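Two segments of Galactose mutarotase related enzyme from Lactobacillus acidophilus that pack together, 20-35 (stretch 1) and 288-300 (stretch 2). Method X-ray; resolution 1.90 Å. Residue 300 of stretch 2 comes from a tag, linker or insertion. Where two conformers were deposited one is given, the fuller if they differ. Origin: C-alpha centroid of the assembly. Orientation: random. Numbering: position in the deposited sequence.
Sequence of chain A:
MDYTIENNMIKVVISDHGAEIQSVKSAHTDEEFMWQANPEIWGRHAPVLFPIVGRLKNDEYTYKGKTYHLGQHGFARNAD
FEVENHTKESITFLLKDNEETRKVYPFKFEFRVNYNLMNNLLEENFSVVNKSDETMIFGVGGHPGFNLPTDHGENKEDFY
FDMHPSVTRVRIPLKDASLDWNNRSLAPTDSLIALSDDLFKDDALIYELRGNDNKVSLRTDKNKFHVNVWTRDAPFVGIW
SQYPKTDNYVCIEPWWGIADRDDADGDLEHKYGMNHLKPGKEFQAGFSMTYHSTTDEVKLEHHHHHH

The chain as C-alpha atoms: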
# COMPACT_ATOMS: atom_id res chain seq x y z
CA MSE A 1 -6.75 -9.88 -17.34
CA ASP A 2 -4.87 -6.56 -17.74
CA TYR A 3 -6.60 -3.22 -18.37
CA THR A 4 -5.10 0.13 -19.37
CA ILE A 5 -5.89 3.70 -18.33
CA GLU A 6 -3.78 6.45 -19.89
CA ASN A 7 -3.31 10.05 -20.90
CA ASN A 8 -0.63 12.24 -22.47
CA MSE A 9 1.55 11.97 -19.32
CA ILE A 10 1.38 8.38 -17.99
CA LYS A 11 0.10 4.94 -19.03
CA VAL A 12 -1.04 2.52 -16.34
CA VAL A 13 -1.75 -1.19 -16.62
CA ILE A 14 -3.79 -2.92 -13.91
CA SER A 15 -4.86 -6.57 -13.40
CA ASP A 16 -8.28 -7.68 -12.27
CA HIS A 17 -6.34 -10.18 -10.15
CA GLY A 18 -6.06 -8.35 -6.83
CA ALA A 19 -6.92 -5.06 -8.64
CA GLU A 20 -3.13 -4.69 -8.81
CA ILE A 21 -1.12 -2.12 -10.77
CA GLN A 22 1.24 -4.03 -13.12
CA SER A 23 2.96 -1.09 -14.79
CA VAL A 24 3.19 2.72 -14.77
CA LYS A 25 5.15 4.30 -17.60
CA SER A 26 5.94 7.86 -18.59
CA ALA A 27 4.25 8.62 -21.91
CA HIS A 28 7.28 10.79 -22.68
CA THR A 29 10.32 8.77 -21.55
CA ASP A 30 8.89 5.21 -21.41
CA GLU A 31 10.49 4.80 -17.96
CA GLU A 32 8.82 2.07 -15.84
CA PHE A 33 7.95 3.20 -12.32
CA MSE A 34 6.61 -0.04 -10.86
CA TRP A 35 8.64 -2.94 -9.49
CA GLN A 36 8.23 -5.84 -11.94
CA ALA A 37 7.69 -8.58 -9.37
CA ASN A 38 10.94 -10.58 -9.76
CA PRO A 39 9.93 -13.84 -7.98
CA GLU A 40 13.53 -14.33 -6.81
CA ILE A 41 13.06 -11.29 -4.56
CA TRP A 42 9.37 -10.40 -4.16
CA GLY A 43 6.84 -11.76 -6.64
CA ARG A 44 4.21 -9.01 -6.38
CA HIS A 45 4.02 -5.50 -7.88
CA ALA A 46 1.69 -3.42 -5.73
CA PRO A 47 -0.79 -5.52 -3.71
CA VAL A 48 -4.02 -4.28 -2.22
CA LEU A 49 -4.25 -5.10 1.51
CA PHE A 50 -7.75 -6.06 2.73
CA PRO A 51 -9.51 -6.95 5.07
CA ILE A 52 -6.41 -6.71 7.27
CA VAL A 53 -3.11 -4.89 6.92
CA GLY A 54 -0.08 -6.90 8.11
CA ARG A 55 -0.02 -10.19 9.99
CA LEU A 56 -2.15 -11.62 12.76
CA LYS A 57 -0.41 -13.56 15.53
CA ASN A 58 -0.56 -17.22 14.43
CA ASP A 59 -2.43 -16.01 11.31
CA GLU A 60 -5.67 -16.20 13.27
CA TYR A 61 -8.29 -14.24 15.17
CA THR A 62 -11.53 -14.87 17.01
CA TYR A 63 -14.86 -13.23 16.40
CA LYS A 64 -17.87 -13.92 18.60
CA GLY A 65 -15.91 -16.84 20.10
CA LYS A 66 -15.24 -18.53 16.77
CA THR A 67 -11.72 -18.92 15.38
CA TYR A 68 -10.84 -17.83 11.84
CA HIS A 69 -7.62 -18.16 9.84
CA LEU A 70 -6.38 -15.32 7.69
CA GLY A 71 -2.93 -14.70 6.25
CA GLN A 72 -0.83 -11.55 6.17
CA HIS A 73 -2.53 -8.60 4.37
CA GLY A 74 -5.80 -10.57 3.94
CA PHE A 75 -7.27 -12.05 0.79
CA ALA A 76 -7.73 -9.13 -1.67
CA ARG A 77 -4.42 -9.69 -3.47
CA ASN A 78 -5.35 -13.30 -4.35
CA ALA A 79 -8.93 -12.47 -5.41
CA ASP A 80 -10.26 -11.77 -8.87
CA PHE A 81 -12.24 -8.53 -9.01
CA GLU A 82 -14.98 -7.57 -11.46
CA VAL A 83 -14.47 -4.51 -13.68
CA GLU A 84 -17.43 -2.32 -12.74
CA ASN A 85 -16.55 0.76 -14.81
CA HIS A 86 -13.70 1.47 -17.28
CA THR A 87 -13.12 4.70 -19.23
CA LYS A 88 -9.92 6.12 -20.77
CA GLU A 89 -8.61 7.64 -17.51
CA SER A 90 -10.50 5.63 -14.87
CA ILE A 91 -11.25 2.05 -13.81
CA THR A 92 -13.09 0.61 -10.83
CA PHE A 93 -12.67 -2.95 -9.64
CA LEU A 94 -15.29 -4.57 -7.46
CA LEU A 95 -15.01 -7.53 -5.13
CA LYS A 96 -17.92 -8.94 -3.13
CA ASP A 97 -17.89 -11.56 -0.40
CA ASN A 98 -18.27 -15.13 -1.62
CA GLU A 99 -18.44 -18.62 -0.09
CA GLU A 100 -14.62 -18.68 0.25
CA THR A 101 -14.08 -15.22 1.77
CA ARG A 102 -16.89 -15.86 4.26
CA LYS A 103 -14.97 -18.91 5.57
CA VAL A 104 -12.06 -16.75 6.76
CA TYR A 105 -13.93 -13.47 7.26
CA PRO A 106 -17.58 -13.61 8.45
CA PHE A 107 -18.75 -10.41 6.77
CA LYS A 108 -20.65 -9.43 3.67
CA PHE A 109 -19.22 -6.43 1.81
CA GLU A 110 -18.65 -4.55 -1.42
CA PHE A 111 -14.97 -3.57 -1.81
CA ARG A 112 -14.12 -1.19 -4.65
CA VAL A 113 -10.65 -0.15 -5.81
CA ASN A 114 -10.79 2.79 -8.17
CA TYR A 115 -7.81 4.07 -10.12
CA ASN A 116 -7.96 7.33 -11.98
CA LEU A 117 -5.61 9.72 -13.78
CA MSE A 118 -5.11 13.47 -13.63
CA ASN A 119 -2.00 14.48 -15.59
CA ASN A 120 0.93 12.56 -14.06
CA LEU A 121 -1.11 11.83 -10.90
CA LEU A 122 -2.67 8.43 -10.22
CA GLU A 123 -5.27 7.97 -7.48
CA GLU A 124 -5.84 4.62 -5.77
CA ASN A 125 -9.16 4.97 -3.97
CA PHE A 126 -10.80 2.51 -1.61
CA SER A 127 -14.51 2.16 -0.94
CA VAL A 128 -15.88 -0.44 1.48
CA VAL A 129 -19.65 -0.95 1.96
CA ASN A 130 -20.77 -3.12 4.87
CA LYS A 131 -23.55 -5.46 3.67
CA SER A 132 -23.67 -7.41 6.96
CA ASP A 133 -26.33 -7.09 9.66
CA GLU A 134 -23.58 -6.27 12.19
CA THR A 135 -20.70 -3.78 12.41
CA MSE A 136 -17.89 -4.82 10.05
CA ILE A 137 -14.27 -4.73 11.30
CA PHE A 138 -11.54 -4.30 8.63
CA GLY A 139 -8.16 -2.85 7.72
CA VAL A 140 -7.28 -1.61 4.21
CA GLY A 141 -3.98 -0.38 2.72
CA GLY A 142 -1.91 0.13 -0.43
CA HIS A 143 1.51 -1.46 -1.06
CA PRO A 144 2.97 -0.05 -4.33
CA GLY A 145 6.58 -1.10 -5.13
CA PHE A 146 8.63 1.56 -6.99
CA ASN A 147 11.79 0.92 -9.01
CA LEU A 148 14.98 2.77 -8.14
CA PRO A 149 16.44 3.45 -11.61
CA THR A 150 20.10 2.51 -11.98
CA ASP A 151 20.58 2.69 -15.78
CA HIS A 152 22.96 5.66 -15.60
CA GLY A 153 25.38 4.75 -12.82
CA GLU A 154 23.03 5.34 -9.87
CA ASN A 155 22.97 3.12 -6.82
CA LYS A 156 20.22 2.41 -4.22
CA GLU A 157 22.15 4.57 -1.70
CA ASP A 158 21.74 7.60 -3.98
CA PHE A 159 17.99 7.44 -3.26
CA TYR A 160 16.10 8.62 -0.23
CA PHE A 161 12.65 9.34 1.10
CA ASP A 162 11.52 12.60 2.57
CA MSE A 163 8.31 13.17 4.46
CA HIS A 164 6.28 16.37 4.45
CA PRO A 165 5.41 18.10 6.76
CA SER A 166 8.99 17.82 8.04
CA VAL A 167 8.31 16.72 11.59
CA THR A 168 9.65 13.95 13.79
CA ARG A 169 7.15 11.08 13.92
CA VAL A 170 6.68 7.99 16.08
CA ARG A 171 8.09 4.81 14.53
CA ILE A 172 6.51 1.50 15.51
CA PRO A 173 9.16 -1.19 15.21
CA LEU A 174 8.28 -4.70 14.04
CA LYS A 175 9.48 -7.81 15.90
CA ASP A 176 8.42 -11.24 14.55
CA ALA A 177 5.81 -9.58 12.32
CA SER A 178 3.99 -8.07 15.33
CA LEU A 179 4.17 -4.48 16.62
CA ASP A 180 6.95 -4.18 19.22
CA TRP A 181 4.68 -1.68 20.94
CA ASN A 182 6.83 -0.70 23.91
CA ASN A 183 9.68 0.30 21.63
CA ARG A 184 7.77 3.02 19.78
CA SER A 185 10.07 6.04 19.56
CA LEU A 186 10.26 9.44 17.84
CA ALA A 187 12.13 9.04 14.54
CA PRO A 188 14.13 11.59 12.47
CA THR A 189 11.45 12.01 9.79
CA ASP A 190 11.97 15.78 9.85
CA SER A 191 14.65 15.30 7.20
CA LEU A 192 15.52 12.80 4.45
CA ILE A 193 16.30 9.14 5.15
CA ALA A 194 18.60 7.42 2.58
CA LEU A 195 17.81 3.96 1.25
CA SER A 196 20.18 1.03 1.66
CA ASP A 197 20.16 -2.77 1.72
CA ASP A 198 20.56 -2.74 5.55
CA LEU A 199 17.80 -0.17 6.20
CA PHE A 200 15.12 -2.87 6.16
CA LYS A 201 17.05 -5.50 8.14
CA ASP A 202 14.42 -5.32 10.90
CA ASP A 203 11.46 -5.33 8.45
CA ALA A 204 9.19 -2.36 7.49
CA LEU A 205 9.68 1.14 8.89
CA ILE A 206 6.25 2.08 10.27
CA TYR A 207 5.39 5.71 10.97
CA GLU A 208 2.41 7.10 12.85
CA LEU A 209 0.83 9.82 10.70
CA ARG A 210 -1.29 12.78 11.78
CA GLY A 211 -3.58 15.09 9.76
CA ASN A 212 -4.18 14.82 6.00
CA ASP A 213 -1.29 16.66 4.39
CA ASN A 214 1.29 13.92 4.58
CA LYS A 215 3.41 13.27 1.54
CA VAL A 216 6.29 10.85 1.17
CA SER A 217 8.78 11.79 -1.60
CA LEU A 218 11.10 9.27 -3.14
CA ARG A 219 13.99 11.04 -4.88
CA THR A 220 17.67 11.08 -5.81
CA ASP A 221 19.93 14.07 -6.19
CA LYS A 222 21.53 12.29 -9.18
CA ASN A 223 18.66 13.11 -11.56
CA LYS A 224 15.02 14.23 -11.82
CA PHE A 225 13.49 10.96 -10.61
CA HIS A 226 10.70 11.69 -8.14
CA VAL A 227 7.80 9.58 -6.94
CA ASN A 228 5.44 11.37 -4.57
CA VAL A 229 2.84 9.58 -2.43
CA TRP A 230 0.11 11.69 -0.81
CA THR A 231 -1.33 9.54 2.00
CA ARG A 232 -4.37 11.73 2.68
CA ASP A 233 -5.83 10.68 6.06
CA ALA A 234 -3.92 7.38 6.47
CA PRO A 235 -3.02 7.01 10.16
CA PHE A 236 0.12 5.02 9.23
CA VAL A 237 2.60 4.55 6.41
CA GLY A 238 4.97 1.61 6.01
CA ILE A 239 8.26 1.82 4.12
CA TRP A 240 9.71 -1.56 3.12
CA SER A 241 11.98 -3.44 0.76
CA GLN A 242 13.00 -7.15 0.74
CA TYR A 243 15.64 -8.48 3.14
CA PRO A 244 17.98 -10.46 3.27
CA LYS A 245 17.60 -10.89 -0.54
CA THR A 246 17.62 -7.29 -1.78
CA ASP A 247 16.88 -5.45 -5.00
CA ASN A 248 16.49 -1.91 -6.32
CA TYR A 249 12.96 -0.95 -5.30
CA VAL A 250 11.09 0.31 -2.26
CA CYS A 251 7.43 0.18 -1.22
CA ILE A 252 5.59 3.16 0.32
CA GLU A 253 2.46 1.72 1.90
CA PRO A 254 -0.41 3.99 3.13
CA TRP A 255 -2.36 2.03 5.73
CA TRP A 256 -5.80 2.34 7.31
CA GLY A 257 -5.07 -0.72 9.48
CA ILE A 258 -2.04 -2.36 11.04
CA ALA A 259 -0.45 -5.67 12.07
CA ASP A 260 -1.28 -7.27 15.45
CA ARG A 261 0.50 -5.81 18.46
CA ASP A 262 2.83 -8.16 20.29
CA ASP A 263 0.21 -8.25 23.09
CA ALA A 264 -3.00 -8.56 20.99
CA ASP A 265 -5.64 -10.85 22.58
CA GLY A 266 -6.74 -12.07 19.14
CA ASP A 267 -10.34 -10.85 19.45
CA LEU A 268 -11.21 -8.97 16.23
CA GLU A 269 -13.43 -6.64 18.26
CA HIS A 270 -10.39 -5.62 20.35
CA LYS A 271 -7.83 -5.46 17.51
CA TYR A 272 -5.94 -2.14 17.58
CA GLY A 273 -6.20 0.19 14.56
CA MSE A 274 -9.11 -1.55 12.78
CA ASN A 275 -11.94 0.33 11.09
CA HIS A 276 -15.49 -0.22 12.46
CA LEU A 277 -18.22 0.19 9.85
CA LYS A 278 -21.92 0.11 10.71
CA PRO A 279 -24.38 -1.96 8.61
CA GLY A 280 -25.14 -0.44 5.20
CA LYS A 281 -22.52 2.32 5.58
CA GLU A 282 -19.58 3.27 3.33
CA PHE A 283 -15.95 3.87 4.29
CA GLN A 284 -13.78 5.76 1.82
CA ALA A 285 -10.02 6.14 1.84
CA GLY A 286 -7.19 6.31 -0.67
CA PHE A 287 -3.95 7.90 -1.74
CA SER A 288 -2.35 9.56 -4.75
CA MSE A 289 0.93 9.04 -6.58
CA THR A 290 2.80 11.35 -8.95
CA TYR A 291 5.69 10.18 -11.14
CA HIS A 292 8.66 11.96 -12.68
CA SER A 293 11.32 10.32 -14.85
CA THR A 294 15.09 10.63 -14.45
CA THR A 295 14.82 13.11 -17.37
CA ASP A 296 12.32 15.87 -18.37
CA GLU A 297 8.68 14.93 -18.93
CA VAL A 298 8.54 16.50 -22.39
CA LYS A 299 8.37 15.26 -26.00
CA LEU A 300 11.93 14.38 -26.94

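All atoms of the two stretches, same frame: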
# COMPACT_ATOMS: atom_id res chain seq x y z
N GLU A 20 -4.53 -5.05 -9.08
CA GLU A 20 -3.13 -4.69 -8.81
C GLU A 20 -2.50 -3.99 -10.00
O GLU A 20 -2.54 -4.50 -11.13
CB GLU A 20 -2.30 -5.94 -8.48
CG GLU A 20 -0.86 -5.62 -8.16
CD GLU A 20 0.05 -6.86 -8.12
OE1 GLU A 20 -0.11 -7.78 -8.96
OE2 GLU A 20 0.95 -6.88 -7.26
N ILE A 21 -1.89 -2.83 -9.74
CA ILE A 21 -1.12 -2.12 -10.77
C ILE A 21 0.02 -3.04 -11.22
O ILE A 21 0.73 -3.58 -10.37
CB ILE A 21 -0.55 -0.82 -10.22
CG1 ILE A 21 -1.68 0.20 -9.97
CG2 ILE A 21 0.51 -0.23 -11.17
CD1 ILE A 21 -1.16 1.41 -9.15
N GLN A 22 0.15 -3.23 -12.53
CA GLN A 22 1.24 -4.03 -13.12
C GLN A 22 2.37 -3.15 -13.62
O GLN A 22 3.53 -3.57 -13.63
CB GLN A 22 0.73 -4.86 -14.31
CG GLN A 22 -0.44 -5.77 -14.01
CD GLN A 22 -0.09 -6.74 -12.92
OE1 GLN A 22 0.66 -7.68 -13.15
NE2 GLN A 22 -0.61 -6.52 -11.73
N SER A 23 2.02 -1.95 -14.07
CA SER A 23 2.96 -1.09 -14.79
C SER A 23 2.51 0.36 -14.76
O SER A 23 1.33 0.63 -14.93
CB SER A 23 3.07 -1.57 -16.25
OG SER A 23 3.80 -0.67 -17.06
N VAL A 24 3.45 1.28 -14.58
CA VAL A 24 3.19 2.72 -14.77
C VAL A 24 4.36 3.24 -15.58
O VAL A 24 5.50 3.12 -15.15
CB VAL A 24 3.14 3.50 -13.44
CG1 VAL A 24 3.08 5.03 -13.69
CG2 VAL A 24 1.96 3.04 -12.55
N LYS A 25 4.09 3.80 -16.75
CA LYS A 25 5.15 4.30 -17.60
C LYS A 25 4.93 5.76 -17.97
O LYS A 25 3.80 6.18 -18.25
CB LYS A 25 5.25 3.47 -18.87
CG LYS A 25 5.96 2.14 -18.70
CD LYS A 25 6.04 1.47 -20.06
CE LYS A 25 5.66 0.01 -19.95
NZ LYS A 25 6.01 -0.73 -21.21
N SER A 26 6.01 6.54 -17.99
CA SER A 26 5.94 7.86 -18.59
C SER A 26 5.62 7.77 -20.07
O SER A 26 6.27 7.05 -20.82
CB SER A 26 7.24 8.63 -18.38
OG SER A 26 7.27 9.77 -19.22
N ALA A 27 4.60 8.52 -20.50
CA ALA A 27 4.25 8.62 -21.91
C ALA A 27 5.37 9.30 -22.70
O ALA A 27 5.49 9.13 -23.92
CB ALA A 27 2.95 9.39 -22.05
N HIS A 28 6.20 10.07 -22.01
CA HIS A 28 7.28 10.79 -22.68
C HIS A 28 8.61 10.03 -22.76
O HIS A 28 9.28 10.07 -23.78
CB HIS A 28 7.51 12.12 -21.99
CG HIS A 28 6.35 13.05 -22.13
ND1 HIS A 28 5.58 13.44 -21.05
CD2 HIS A 28 5.82 13.66 -23.22
CE1 HIS A 28 4.63 14.25 -21.47
NE2 HIS A 28 4.76 14.41 -22.78
N THR A 29 8.99 9.37 -21.67
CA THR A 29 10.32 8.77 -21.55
C THR A 29 10.31 7.24 -21.62
O THR A 29 11.38 6.62 -21.81
CB THR A 29 10.96 9.15 -20.21
OG1 THR A 29 10.28 8.46 -19.16
CG2 THR A 29 10.87 10.66 -19.96
N ASP A 30 9.12 6.66 -21.45
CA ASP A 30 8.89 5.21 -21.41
C ASP A 30 9.52 4.55 -20.18
O ASP A 30 9.58 3.32 -20.09
CB ASP A 30 9.34 4.53 -22.71
CG ASP A 30 8.70 3.16 -22.91
OD1 ASP A 30 7.47 3.02 -22.72
OD2 ASP A 30 9.44 2.22 -23.27
N GLU A 31 9.96 5.36 -19.22
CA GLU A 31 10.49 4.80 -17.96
C GLU A 31 9.41 4.06 -17.16
O GLU A 31 8.28 4.52 -17.07
CB GLU A 31 11.17 5.90 -17.12
CG GLU A 31 12.45 6.44 -17.77
CD GLU A 31 13.24 7.41 -16.90
OE1 GLU A 31 12.92 7.57 -15.69
OE2 GLU A 31 14.18 8.03 -17.44
N GLU A 32 9.76 2.90 -16.60
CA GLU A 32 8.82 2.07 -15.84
C GLU A 32 8.95 2.36 -14.36
O GLU A 32 10.02 2.18 -13.78
CB GLU A 32 9.09 0.59 -16.08
CG GLU A 32 8.29 -0.36 -15.15
CD GLU A 32 6.79 -0.26 -15.34
OE1 GLU A 32 6.31 -0.60 -16.43
OE2 GLU A 32 6.08 0.16 -14.39
N PHE A 33 7.87 2.80 -13.73
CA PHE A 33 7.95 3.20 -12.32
C PHE A 33 7.73 2.07 -11.34
O PHE A 33 8.22 2.13 -10.22
CB PHE A 33 7.03 4.39 -12.03
CG PHE A 33 7.48 5.65 -12.70
CD1 PHE A 33 8.43 6.46 -12.09
CD2 PHE A 33 7.00 6.00 -13.96
CE1 PHE A 33 8.89 7.64 -12.72
CE2 PHE A 33 7.44 7.17 -14.59
CZ PHE A 33 8.39 7.98 -13.97
N MSE A 34 6.99 1.04 -11.76
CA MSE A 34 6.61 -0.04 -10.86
C MSE A 34 7.58 -1.20 -10.89
O MSE A 34 7.99 -1.66 -11.97
CB MSE A 34 5.22 -0.57 -11.21
CG MSE A 34 4.15 0.49 -11.30
SE MSE A 34 3.98 1.63 -9.69
CE MSE A 34 3.66 0.27 -8.36
N TRP A 35 7.93 -1.68 -9.69
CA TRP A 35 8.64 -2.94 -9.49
C TRP A 35 7.96 -4.07 -10.28
O TRP A 35 6.74 -4.21 -10.24
CB TRP A 35 8.67 -3.25 -8.00
CG TRP A 35 9.13 -4.65 -7.62
CD1 TRP A 35 8.36 -5.65 -7.09
CD2 TRP A 35 10.45 -5.19 -7.72
NE1 TRP A 35 9.12 -6.77 -6.85
CE2 TRP A 35 10.41 -6.51 -7.23
CE3 TRP A 35 11.67 -4.68 -8.17
CZ2 TRP A 35 11.53 -7.33 -7.19
CZ3 TRP A 35 12.79 -5.51 -8.14
CH2 TRP A 35 12.71 -6.81 -7.64
N SER A 288 -2.67 9.10 -3.41
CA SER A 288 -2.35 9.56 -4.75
C SER A 288 -0.85 9.49 -5.00
O SER A 288 -0.06 9.71 -4.08
CB SER A 288 -2.83 10.98 -4.96
OG SER A 288 -4.23 11.03 -4.72
N MSE A 289 -0.47 9.20 -6.24
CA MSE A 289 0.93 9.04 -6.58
C MSE A 289 1.22 9.91 -7.79
O MSE A 289 0.45 9.88 -8.75
CB MSE A 289 1.23 7.58 -6.93
CG MSE A 289 1.15 6.58 -5.77
SE MSE A 289 0.89 4.74 -6.37
CE MSE A 289 -1.02 4.93 -6.89
N THR A 290 2.31 10.66 -7.75
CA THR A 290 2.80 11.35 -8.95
C THR A 290 4.18 10.80 -9.34
O THR A 290 4.97 10.41 -8.47
CB THR A 290 2.88 12.88 -8.78
OG1 THR A 290 3.90 13.21 -7.82
CG2 THR A 290 1.54 13.42 -8.28
N TYR A 291 4.45 10.76 -10.63
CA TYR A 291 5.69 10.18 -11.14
C TYR A 291 6.46 11.15 -12.02
O TYR A 291 5.88 11.80 -12.88
CB TYR A 291 5.36 8.94 -11.97
CG TYR A 291 4.38 8.00 -11.31
CD1 TYR A 291 4.81 6.96 -10.49
CD2 TYR A 291 3.01 8.16 -11.49
CE1 TYR A 291 3.90 6.08 -9.87
CE2 TYR A 291 2.09 7.30 -10.88
CZ TYR A 291 2.55 6.27 -10.07
OH TYR A 291 1.63 5.42 -9.49
N HIS A 292 7.77 11.20 -11.81
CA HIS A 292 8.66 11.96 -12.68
C HIS A 292 9.89 11.12 -13.02
O HIS A 292 10.51 10.52 -12.12
CB HIS A 292 9.08 13.29 -12.07
CG HIS A 292 9.64 14.25 -13.07
ND1 HIS A 292 10.87 14.07 -13.68
CD2 HIS A 292 9.12 15.38 -13.61
CE1 HIS A 292 11.08 15.06 -14.53
NE2 HIS A 292 10.03 15.87 -14.50
N SER A 293 10.20 11.06 -14.32
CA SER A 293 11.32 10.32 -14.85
C SER A 293 12.68 10.88 -14.43
O SER A 293 12.78 12.00 -13.96
CB SER A 293 11.24 10.29 -16.37
OG SER A 293 10.04 9.63 -16.79
N THR A 294 13.74 10.13 -14.69
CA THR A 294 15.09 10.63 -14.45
C THR A 294 15.38 11.86 -15.32
O THR A 294 16.26 12.65 -15.00
CB THR A 294 16.12 9.55 -14.76
OG1 THR A 294 16.04 9.22 -16.15
CG2 THR A 294 15.86 8.30 -13.91
N THR A 295 14.67 11.98 -16.44
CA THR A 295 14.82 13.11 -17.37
C THR A 295 13.50 13.88 -17.50
O THR A 295 12.50 13.48 -16.89
CB THR A 295 15.32 12.65 -18.75
OG1 THR A 295 14.41 11.68 -19.29
CG2 THR A 295 16.73 12.03 -18.61
N ASP A 296 13.50 14.98 -18.27
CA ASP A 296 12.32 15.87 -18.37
C ASP A 296 11.10 15.16 -18.94
O ASP A 296 11.23 14.35 -19.85
CB ASP A 296 12.62 17.07 -19.27
CG ASP A 296 13.43 18.14 -18.57
OD1 ASP A 296 13.70 18.00 -17.35
OD2 ASP A 296 13.79 19.12 -19.25
N GLU A 297 9.92 15.50 -18.42
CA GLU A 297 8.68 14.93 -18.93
C GLU A 297 8.16 15.80 -20.06
O GLU A 297 7.22 16.56 -19.91
CB GLU A 297 7.64 14.78 -17.82
CG GLU A 297 8.03 13.78 -16.69
CD GLU A 297 7.97 12.31 -17.13
OE1 GLU A 297 7.57 12.02 -18.29
OE2 GLU A 297 8.36 11.44 -16.33
N VAL A 298 8.84 15.69 -21.20
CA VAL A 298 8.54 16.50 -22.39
C VAL A 298 8.71 15.58 -23.59
O VAL A 298 9.36 14.53 -23.47
CB VAL A 298 9.52 17.70 -22.52
CG1 VAL A 298 9.40 18.64 -21.31
CG2 VAL A 298 10.97 17.23 -22.68
N LYS A 299 8.15 15.97 -24.74
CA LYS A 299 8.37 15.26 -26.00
C LYS A 299 9.84 15.41 -26.37
O LYS A 299 10.40 16.50 -26.30
CB LYS A 299 7.51 15.84 -27.13
CG LYS A 299 6.00 15.95 -26.83
CD LYS A 299 5.27 16.62 -28.03
CE LYS A 299 5.66 18.11 -28.17
NZ LYS A 299 5.44 18.64 -29.56
N LEU A 300 10.49 14.31 -26.74
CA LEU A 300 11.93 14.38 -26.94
C LEU A 300 12.26 14.95 -28.31
O LEU A 300 11.36 15.20 -29.13
CB LEU A 300 12.63 13.04 -26.68
CG LEU A 300 13.96 13.13 -25.90
CD1 LEU A 300 15.17 13.38 -26.78
CD2 LEU A 300 13.89 14.17 -24.75
O HOH W 1 8.90 11.56 -25.88
O HOH W 2 14.83 8.95 -19.76

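Tyr 291, His 28 and Phe 33 cover the most surface in this contact. Tyr 291 points its CA-to-CB bond toward stretch 1 and is buried, packing against Val 24, Phe 33 and Met 34. Val 24 CG1 lies 3.7 Å from the centroid of the Tyr 291 ring and only 8° off its normal, so the methyl sits squarely over one face, a CH-pi contact. Phe 33 meets the same residue obliquely: the ring planes make 47° with centroids 5.2 Å apart, which is not a stack. Its own face is instead covered by Tyr 291 CB, 3.6 Å from the Phe 33 centroid and 5° off the normal.

The edge of the Phe 33 ring faces polar atoms, with CZ 3.6 Å from Ser 293 N and CE1 3.4 Å from His 292 O. Ser 293 N donates a hydrogen bond to Glu 297 OE2 (2.8 Å, 146°). The other carboxylate oxygen, Glu 297 OE1, accepts a very short hydrogen bond from Ser 26 OG (2.5 Å), so one side chain ties both stretches together.

Val 298 N and Glu 297 C lie over one face of the His 28 ring, while its ND1 is buried without a partner. Glu 31 OE1 accepts from Thr 294 N (2.9 Å, 166°) and Glu 31 OE2 from Thr 294 OG1 (2.6 Å), a two-point grip.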